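Local coordinates for protein glycosyl hydrolase, family 8 (Clostridium perfringens, PDB 3REN) that probably hydrolyses alpha-glucan chains as an alpha-amylase built on an (alpha/alpha)6-barrel and related in sequence to glycoside hydrolase family 8, at residues K121-A126 / K136-N141; V229-S234 / P283-N288. All blocks are in the same frame, centred on the assembly; numbering follows the deposited sequence. Where two conformers were deposited one is given.

Contact 1: K121-A126 / K136-N141; sequences KALLLA and KFYAIN
Leu-123 and Leu-124 grip the methyl of Ala-139 between them: Leu-123 brings its CB to within 3.7 Å of Ala-139 CB, and Leu-124 lays CD2 against the same Ala-139 CB at 3.8 Å. Both leucines hold CG anti to the carbonyl carbon, a setting that in Leu-123 (chi1 -73°) carries the branch on past the alanine, where CD1 comes 3.9 Å from Ala-139 N. The same CD1 meets the Tyr-138 ring obliquely, 4.1 Å from CD2. Segments 121-126 and 136-141 run nearly antiparallel at 154°, their axes approaching to 8.4 Å; they belong to helices 113-130 and 133-150, consecutive in sequence, a helical hairpin of the (alpha/alpha)6-barrel. Ala-139, its CA 5.9 Å from Leu-123 CA, is the small residue facing the leucines. Beyond it, Leu-124 CD2 also touches Lys-136 CG at 4.0 Å. Lys-136 offers the contact only the base of its chain: CG is anti to the backbone N (chi1 -178°), and the extended remainder leads the ammonium away from the leucines. No hydrogen bond links the segments. Further helices enclose the leucines, with Leu-124 resting on Leu-181 and Leu-182 of helix 176-185, while Leu-123 and the Tyr-138 ring both meet Phe-85, the two rings edge-to-face.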
ATOM      1  N   LYS A 121       5.342  -5.505   8.802  1.00 12.09           N
ATOM      2  CA  LYS A 121       4.326  -4.812   9.583  1.00 11.68           C
ATOM      3  C   LYS A 121       3.161  -5.747   9.904  1.00 11.42           C
ATOM      4  O   LYS A 121       2.758  -5.835  11.058  1.00 13.48           O
ATOM      5  CB  LYS A 121       3.793  -3.580   8.831  1.00 13.43           C
ATOM      6  CG  LYS A 121       2.781  -2.738   9.649  1.00 14.54           C
ATOM      7  CD  LYS A 121       2.178  -1.632   8.743  1.00 23.03           C
ATOM      8  CE  LYS A 121       1.537  -0.529   9.592  1.00 29.30           C
ATOM      9  NZ  LYS A 121       0.689   0.483   8.807  1.00 33.44           N
ATOM     10  N   ALA A 122       2.642  -6.472   8.913  1.00 10.69           N
ATOM     11  CA  ALA A 122       1.551  -7.439   9.144  1.00 10.40           C
ATOM     12  C   ALA A 122       1.946  -8.516  10.157  1.00 10.53           C
ATOM     13  O   ALA A 122       1.149  -8.899  11.020  1.00 11.35           O
ATOM     14  CB  ALA A 122       1.139  -8.097   7.841  1.00  9.45           C
ATOM     15  N   LEU A 123       3.176  -8.990  10.056  1.00 10.71           N
ATOM     16  CA  LEU A 123       3.713  -9.998  10.996  1.00 11.61           C
ATOM     17  C   LEU A 123       3.863  -9.473  12.427  1.00 12.44           C
ATOM     18  O   LEU A 123       3.482 -10.158  13.392  1.00 13.17           O
ATOM     19  CB  LEU A 123       5.022 -10.581  10.471  1.00 10.81           C
ATOM     20  CG  LEU A 123       4.878 -11.539   9.282  1.00 12.80           C
ATOM     21  CD1 LEU A 123       6.246 -11.777   8.664  1.00 14.16           C
ATOM     22  CD2 LEU A 123       4.240 -12.870   9.721  1.00 14.55           C
ATOM     23  N   LEU A 124       4.407  -8.267  12.587  1.00 13.36           N
ATOM     24  CA  LEU A 124       4.537  -7.672  13.918  1.00 13.90           C
ATOM     25  C   LEU A 124       3.165  -7.352  14.517  1.00 15.33           C
ATOM     26  O   LEU A 124       2.928  -7.612  15.694  1.00 16.01           O
ATOM     27  CB  LEU A 124       5.459  -6.458  13.908  1.00 13.20           C
ATOM     28  CG  LEU A 124       6.907  -6.782  13.508  1.00 15.20           C
ATOM     29  CD1 LEU A 124       7.794  -5.505  13.425  1.00 17.37           C
ATOM     30  CD2 LEU A 124       7.508  -7.822  14.473  1.00 14.52           C
ATOM     31  N   LEU A 125       2.252  -6.799  13.721  1.00 16.09           N
ATOM     32  CA  LEU A 125       0.864  -6.661  14.182  1.00 16.97           C
ATOM     33  C   LEU A 125       0.250  -8.012  14.597  1.00 16.36           C
ATOM     34  O   LEU A 125      -0.457  -8.095  15.590  1.00 17.00           O
ATOM     35  CB  LEU A 125      -0.017  -5.978  13.093  1.00 17.48           C
ATOM     36  CG  LEU A 125       0.394  -4.534  12.740  1.00 18.37           C
ATOM     37  CD1 LEU A 125      -0.472  -3.957  11.648  1.00 19.53           C
ATOM     38  CD2 LEU A 125       0.466  -3.577  13.997  1.00 21.93           C
ATOM     39  N   ALA A 126       0.517  -9.055  13.834  1.00 16.42           N
ATOM     40  CA  ALA A 126      -0.054 -10.365  14.110  1.00 17.03           C
ATOM     41  C   ALA A 126       0.466 -10.908  15.447  1.00 18.05           C
ATOM     42  O   ALA A 126      -0.296 -11.465  16.259  1.00 16.42           O
ATOM     43  CB  ALA A 126       0.252 -11.334  12.973  1.00 16.59           C
ATOM     44  N   LYS A 136       6.687 -12.916  14.744  1.00 16.30           N
ATOM     45  CA  LYS A 136       7.694 -11.918  15.105  1.00 16.67           C
ATOM     46  C   LYS A 136       9.099 -12.381  14.663  1.00 16.49           C
ATOM     47  O   LYS A 136       9.856 -11.599  14.093  1.00 15.50           O
ATOM     48  CB  LYS A 136       7.660 -11.656  16.627  1.00 17.14           C
ATOM     49  CG  LYS A 136       8.606 -10.601  17.160  1.00 17.59           C
ATOM     50  CD  LYS A 136       8.536 -10.544  18.691  1.00 22.49           C
ATOM     51  CE  LYS A 136       9.704  -9.773  19.266  1.00 28.82           C
ATOM     52  NZ  LYS A 136       9.654  -9.715  20.766  1.00 33.47           N
ATOM     53  N   PHE A 137       9.428 -13.643  14.920  1.00 15.29           N
ATOM     54  CA  PHE A 137      10.731 -14.183  14.554  1.00 16.51           C
ATOM     55  C   PHE A 137      10.905 -14.196  13.053  1.00 15.78           C
ATOM     56  O   PHE A 137      11.984 -13.903  12.544  1.00 16.11           O
ATOM     57  CB  PHE A 137      10.908 -15.631  15.077  1.00 16.32           C
ATOM     58  CG  PHE A 137      11.278 -15.710  16.527  1.00 18.98           C
ATOM     59  CD1 PHE A 137      11.006 -14.654  17.383  1.00 19.02           C
ATOM     60  CD2 PHE A 137      11.899 -16.850  17.046  1.00 21.44           C
ATOM     61  CE1 PHE A 137      11.367 -14.720  18.739  1.00 22.51           C
ATOM     62  CE2 PHE A 137      12.227 -16.928  18.405  1.00 21.30           C
ATOM     63  CZ  PHE A 137      11.966 -15.851  19.237  1.00 20.33           C
ATOM     64  N   TYR A 138       9.838 -14.547  12.351  1.00 15.24           N
ATOM     65  CA  TYR A 138       9.886 -14.567  10.904  1.00 14.72           C
ATOM     66  C   TYR A 138      10.070 -13.124  10.382  1.00 14.28           C
ATOM     67  O   TYR A 138      10.904 -12.897   9.508  1.00 15.29           O
ATOM     68  CB  TYR A 138       8.642 -15.247  10.341  1.00 13.68           C
ATOM     69  CG  TYR A 138       8.863 -15.784   8.936  1.00 15.00           C
ATOM     70  CD1 TYR A 138       9.142 -17.146   8.726  1.00 14.55           C
ATOM     71  CD2 TYR A 138       8.762 -14.940   7.809  1.00 12.43           C
ATOM     72  CE1 TYR A 138       9.324 -17.655   7.457  1.00 12.40           C
ATOM     73  CE2 TYR A 138       8.952 -15.458   6.514  1.00 12.59           C
ATOM     74  CZ  TYR A 138       9.238 -16.801   6.359  1.00 14.09           C
ATOM     75  OH  TYR A 138       9.461 -17.320   5.102  1.00 17.98           O
ATOM     76  N   ALA A 139       9.337 -12.163  10.938  1.00 12.86           N
ATOM     77  CA  ALA A 139       9.540 -10.727  10.604  1.00 13.11           C
ATOM     78  C   ALA A 139      10.974 -10.227  10.807  1.00 14.21           C
ATOM     79  O   ALA A 139      11.511  -9.468   9.981  1.00 14.63           O
ATOM     80  CB  ALA A 139       8.579  -9.857  11.396  1.00 12.21           C
ATOM     81  N   ILE A 140      11.589 -10.653  11.898  1.00 15.16           N
ATOM     82  CA  ILE A 140      12.985 -10.372  12.206  1.00 15.89           C
ATOM     83  C   ILE A 140      13.957 -10.902  11.170  1.00 15.98           C
ATOM     84  O   ILE A 140      14.892 -10.211  10.777  1.00 16.65           O
ATOM     85  CB  ILE A 140      13.320 -10.885  13.649  1.00 15.82           C
ATOM     86  CG1 ILE A 140      12.668  -9.956  14.668  1.00 20.00           C
ATOM     87  CG2 ILE A 140      14.866 -11.024  13.887  1.00 16.67           C
ATOM     88  CD1 ILE A 140      12.404 -10.589  16.061  1.00 24.15           C
ATOM     89  N   ASN A 141      13.767 -12.145  10.742  1.00 16.93           N
ATOM     90  CA  ASN A 141      14.563 -12.714   9.663  1.00 16.84           C
ATOM     91  C   ASN A 141      14.520 -11.762   8.449  1.00 16.25           C
ATOM     92  O   ASN A 141      15.568 -11.450   7.868  1.00 16.90           O
ATOM     93  CB  ASN A 141      13.988 -14.041   9.155  1.00 17.65           C
ATOM     94  CG  ASN A 141      14.156 -15.219  10.103  1.00 20.70           C
ATOM     95  OD1 ASN A 141      15.026 -15.246  10.966  1.00 23.32           O
ATOM     96  ND2 ASN A 141      13.325 -16.272   9.867  1.00 23.55           N
TER

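Contact 2: V229-S234 / P283-N288; sequences VDFLLS and PSIYSN
The ring of Phe-231 receives Ile-285 at its edge: the Ile-285 methyl CG2 sits near the ring plane, 3.6 Å from Phe-231 CE1. A second ring, Tyr-269, packs edge-to-face with Phe-231. A second flat group at the interface is the amide of Asn-288, whose nitrogen ND2 lies 3.5 Å from Leu-232 CD1; that is van der Waals contact, since the polar partner of ND2 is Thr-235 OG1 on helix 231-243. The Leu-232 and Asn-288 side chains cross at about a right angle.

Leu-232 fills the middle of the interface. With CG anti to the backbone N (chi1 175°), its CD1 is carried to helix 283-296, 3.5 Å from Ser-284 O and 3.7 Å from Ser-284 CB. Ile-285 sends its other branch, ending in CD1, towards the backbone of Leu-232, but the modelled approach is too short to be trusted in detail. Ser-284 turns its hydroxyl to Asp-337 and Asn-340 of helix 335-346, and presents carbon to the leucine.

Asp-230 is the N-cap of helix 231-243, its OD1 accepting a weak bond from Leu-233 N at 3.5 Å. In the first turn of helix 283-296, Pro-283 O accepts from both Ser-287 N and, 2.8 Å away, Ser-287 OG, which reach it from opposite faces of the carbonyl plane. The arrangement is thus a contact between the N-terminal turns of two helices in the (alpha/alpha)6-barrel, the first entered directly from strand 228-230.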
ATOM      1  N   VAL A 229       3.371  16.574  -8.892  1.00 18.42           N
ATOM      2  CA  VAL A 229       3.385  15.695  -7.724  1.00 17.92           C
ATOM      3  C   VAL A 229       2.566  14.428  -8.040  1.00 17.58           C
ATOM      4  O   VAL A 229       1.423  14.546  -8.481  1.00 16.61           O
ATOM      5  CB  VAL A 229       2.747  16.408  -6.518  1.00 18.34           C
ATOM      6  CG1 VAL A 229       2.702  15.478  -5.247  1.00 16.15           C
ATOM      7  CG2 VAL A 229       3.457  17.750  -6.227  1.00 18.05           C
ATOM      8  N   ASP A 230       3.154  13.233  -7.825  1.00 17.20           N
ATOM      9  CA  ASP A 230       2.411  11.951  -7.877  1.00 16.31           C
ATOM     10  C   ASP A 230       1.573  11.826  -6.624  1.00 15.08           C
ATOM     11  O   ASP A 230       2.083  11.457  -5.541  1.00 14.65           O
ATOM     12  CB  ASP A 230       3.363  10.735  -7.945  1.00 17.60           C
ATOM     13  CG  ASP A 230       2.630   9.432  -8.257  1.00 20.18           C
ATOM     14  OD1 ASP A 230       1.517   9.177  -7.687  1.00 22.84           O
ATOM     15  OD2 ASP A 230       3.169   8.659  -9.070  1.00 20.88           O
ATOM     16  N   PHE A 231       0.286  12.114  -6.753  1.00 12.88           N
ATOM     17  CA  PHE A 231      -0.539  12.256  -5.534  1.00 12.18           C
ATOM     18  C   PHE A 231      -0.676  10.984  -4.708  1.00 11.50           C
ATOM     19  O   PHE A 231      -0.656  11.050  -3.469  1.00 11.21           O
ATOM     20  CB  PHE A 231      -1.907  12.851  -5.866  1.00 11.11           C
ATOM     21  CG  PHE A 231      -2.695  13.211  -4.678  1.00 12.16           C
ATOM     22  CD1 PHE A 231      -3.933  12.612  -4.451  1.00  9.02           C
ATOM     23  CD2 PHE A 231      -2.231  14.183  -3.784  1.00 12.46           C
ATOM     24  CE1 PHE A 231      -4.694  12.948  -3.322  1.00  8.37           C
ATOM     25  CE2 PHE A 231      -2.988  14.515  -2.647  1.00 12.03           C
ATOM     26  CZ  PHE A 231      -4.224  13.886  -2.420  1.00  8.92           C
ATOM     27  N   LEU A 232      -0.877   9.841  -5.375  1.00 11.40           N
ATOM     28  CA  LEU A 232      -1.025   8.576  -4.660  1.00 10.53           C
ATOM     29  C   LEU A 232       0.160   8.338  -3.763  1.00 11.17           C
ATOM     30  O   LEU A 232       0.010   7.989  -2.564  1.00 10.73           O
ATOM     31  CB  LEU A 232      -1.190   7.389  -5.607  1.00 10.51           C
ATOM     32  CG  LEU A 232      -1.217   6.056  -4.844  1.00 12.51           C
ATOM     33  CD1 LEU A 232      -2.497   5.931  -3.976  1.00 11.97           C
ATOM     34  CD2 LEU A 232      -1.150   4.927  -5.832  1.00 14.05           C
ATOM     35  N   LEU A 233       1.350   8.515  -4.304  1.00 10.38           N
ATOM     36  CA  LEU A 233       2.533   8.299  -3.533  1.00 11.48           C
ATOM     37  C   LEU A 233       2.609   9.223  -2.344  1.00 10.64           C
ATOM     38  O   LEU A 233       2.986   8.807  -1.338  1.00 11.81           O
ATOM     39  CB  LEU A 233       3.785   8.371  -4.364  1.00 12.21           C
ATOM     40  CG  LEU A 233       4.235   7.147  -5.132  1.00 16.38           C
ATOM     41  CD1 LEU A 233       3.180   6.201  -5.566  1.00 16.76           C
ATOM     42  CD2 LEU A 233       5.176   7.499  -6.249  1.00 15.65           C
ATOM     43  N   SER A 234       2.220  10.475  -2.493  1.00 10.19           N
ATOM     44  CA  SER A 234       2.251  11.372  -1.313  1.00 11.03           C
ATOM     45  C   SER A 234       1.230  10.947  -0.228  1.00 11.81           C
ATOM     46  O   SER A 234       1.495  11.086   0.955  1.00 12.37           O
ATOM     47  CB  SER A 234       2.002  12.828  -1.718  1.00 10.65           C
ATOM     48  OG  SER A 234       3.162  13.378  -2.350  1.00 15.46           O
ATOM     49  N   PRO A 283      -9.252   4.370  -7.085  1.00 13.33           N
ATOM     50  CA  PRO A 283      -9.674   3.861  -5.767  1.00 12.31           C
ATOM     51  C   PRO A 283      -8.536   3.870  -4.713  1.00 11.78           C
ATOM     52  O   PRO A 283      -8.816   3.995  -3.535  1.00 11.56           O
ATOM     53  CB  PRO A 283     -10.071   2.402  -6.065  1.00 12.68           C
ATOM     54  CG  PRO A 283     -10.390   2.407  -7.562  1.00 13.91           C
ATOM     55  CD  PRO A 283      -9.456   3.383  -8.167  1.00 13.49           C
ATOM     56  N   SER A 284      -7.276   3.732  -5.135  1.00 10.34           N
ATOM     57  CA  SER A 284      -6.145   3.717  -4.180  1.00 11.14           C
ATOM     58  C   SER A 284      -5.913   5.074  -3.532  1.00 10.71           C
ATOM     59  O   SER A 284      -5.539   5.156  -2.358  1.00 11.67           O
ATOM     60  CB  SER A 284      -4.870   3.238  -4.870  1.00 10.59           C
ATOM     61  OG  SER A 284      -5.006   1.871  -5.171  1.00 16.13           O
ATOM     62  N   ILE A 285      -6.114   6.136  -4.307  1.00 10.95           N
ATOM     63  CA  ILE A 285      -6.054   7.500  -3.782  0.50 11.22           C
ATOM     64  C   ILE A 285      -7.132   7.673  -2.723  1.00 11.22           C
ATOM     65  O   ILE A 285      -6.849   8.061  -1.576  1.00 11.38           O
ATOM     66  CB  ILE A 285      -6.329   8.506  -4.879  0.50 11.20           C
ATOM     67  CG1 ILE A 285      -5.262   8.402  -5.958  0.50 11.92           C
ATOM     68  CG2 ILE A 285      -6.434   9.940  -4.298  0.50 10.27           C
ATOM     69  CD1 ILE A 285      -4.025   9.073  -5.594  0.50 12.09           C
ATOM     70  N   TYR A 286      -8.388   7.388  -3.115  1.00 11.18           N
ATOM     71  CA  TYR A 286      -9.514   7.546  -2.159  1.00 11.75           C
ATOM     72  C   TYR A 286      -9.385   6.674  -0.920  1.00 11.59           C
ATOM     73  O   TYR A 286      -9.702   7.118   0.181  1.00 11.94           O
ATOM     74  CB  TYR A 286     -10.869   7.329  -2.845  1.00 10.78           C
ATOM     75  CG  TYR A 286     -11.198   8.454  -3.812  1.00 11.54           C
ATOM     76  CD1 TYR A 286     -11.145   9.792  -3.394  1.00 11.49           C
ATOM     77  CD2 TYR A 286     -11.520   8.186  -5.138  1.00  8.09           C
ATOM     78  CE1 TYR A 286     -11.434  10.856  -4.267  1.00 10.67           C
ATOM     79  CE2 TYR A 286     -11.822   9.245  -6.038  1.00 11.54           C
ATOM     80  CZ  TYR A 286     -11.773  10.572  -5.583  1.00 13.04           C
ATOM     81  OH  TYR A 286     -12.066  11.608  -6.439  1.00 11.52           O
ATOM     82  N   SER A 287      -8.905   5.441  -1.110  1.00 11.14           N
ATOM     83  CA  SER A 287      -8.589   4.546   0.013  1.00 12.29           C
ATOM     84  C   SER A 287      -7.652   5.151   0.998  1.00 12.16           C
ATOM     85  O   SER A 287      -7.913   5.092   2.196  1.00 12.66           O
ATOM     86  CB  SER A 287      -7.998   3.222  -0.485  1.00 12.96           C
ATOM     87  OG  SER A 287      -8.978   2.510  -1.222  1.00 16.11           O
ATOM     88  N   ASN A 288      -6.550   5.743   0.515  1.00 12.66           N
ATOM     89  CA  ASN A 288      -5.574   6.309   1.412  1.00 13.24           C
ATOM     90  C   ASN A 288      -6.105   7.529   2.151  1.00 13.31           C
ATOM     91  O   ASN A 288      -5.811   7.724   3.336  1.00 13.85           O
ATOM     92  CB  ASN A 288      -4.294   6.672   0.626  1.00 13.43           C
ATOM     93  CG  ASN A 288      -3.398   5.461   0.406  1.00 17.97           C
ATOM     94  OD1 ASN A 288      -3.563   4.447   1.065  1.00 20.38           O
ATOM     95  ND2 ASN A 288      -2.456   5.559  -0.528  1.00 22.60           N
TER

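Both contacts are buried, yet they lie on opposite sides of the chain's centre, with centres 26 Å apart and no atoms touching. The centre of contact 1 is about 17 Å from the centre of the chain; that of contact 2, the more central, is about 10 Å from it. They share no helix. Contact 1 joins consecutive helices, the middle of the first and the early turns of the second, whereas contact 2 joins segments 49 residues apart at their closest ends, each at a helix start. Neither has a hydrogen bond across it. Contact 1 is apolar, leucine and alanine with a tyrosine ring and the carbon base of a lysine; contact 2 sets its apolar centre among polar groups whose bonds go to other helices or lie within their own segment.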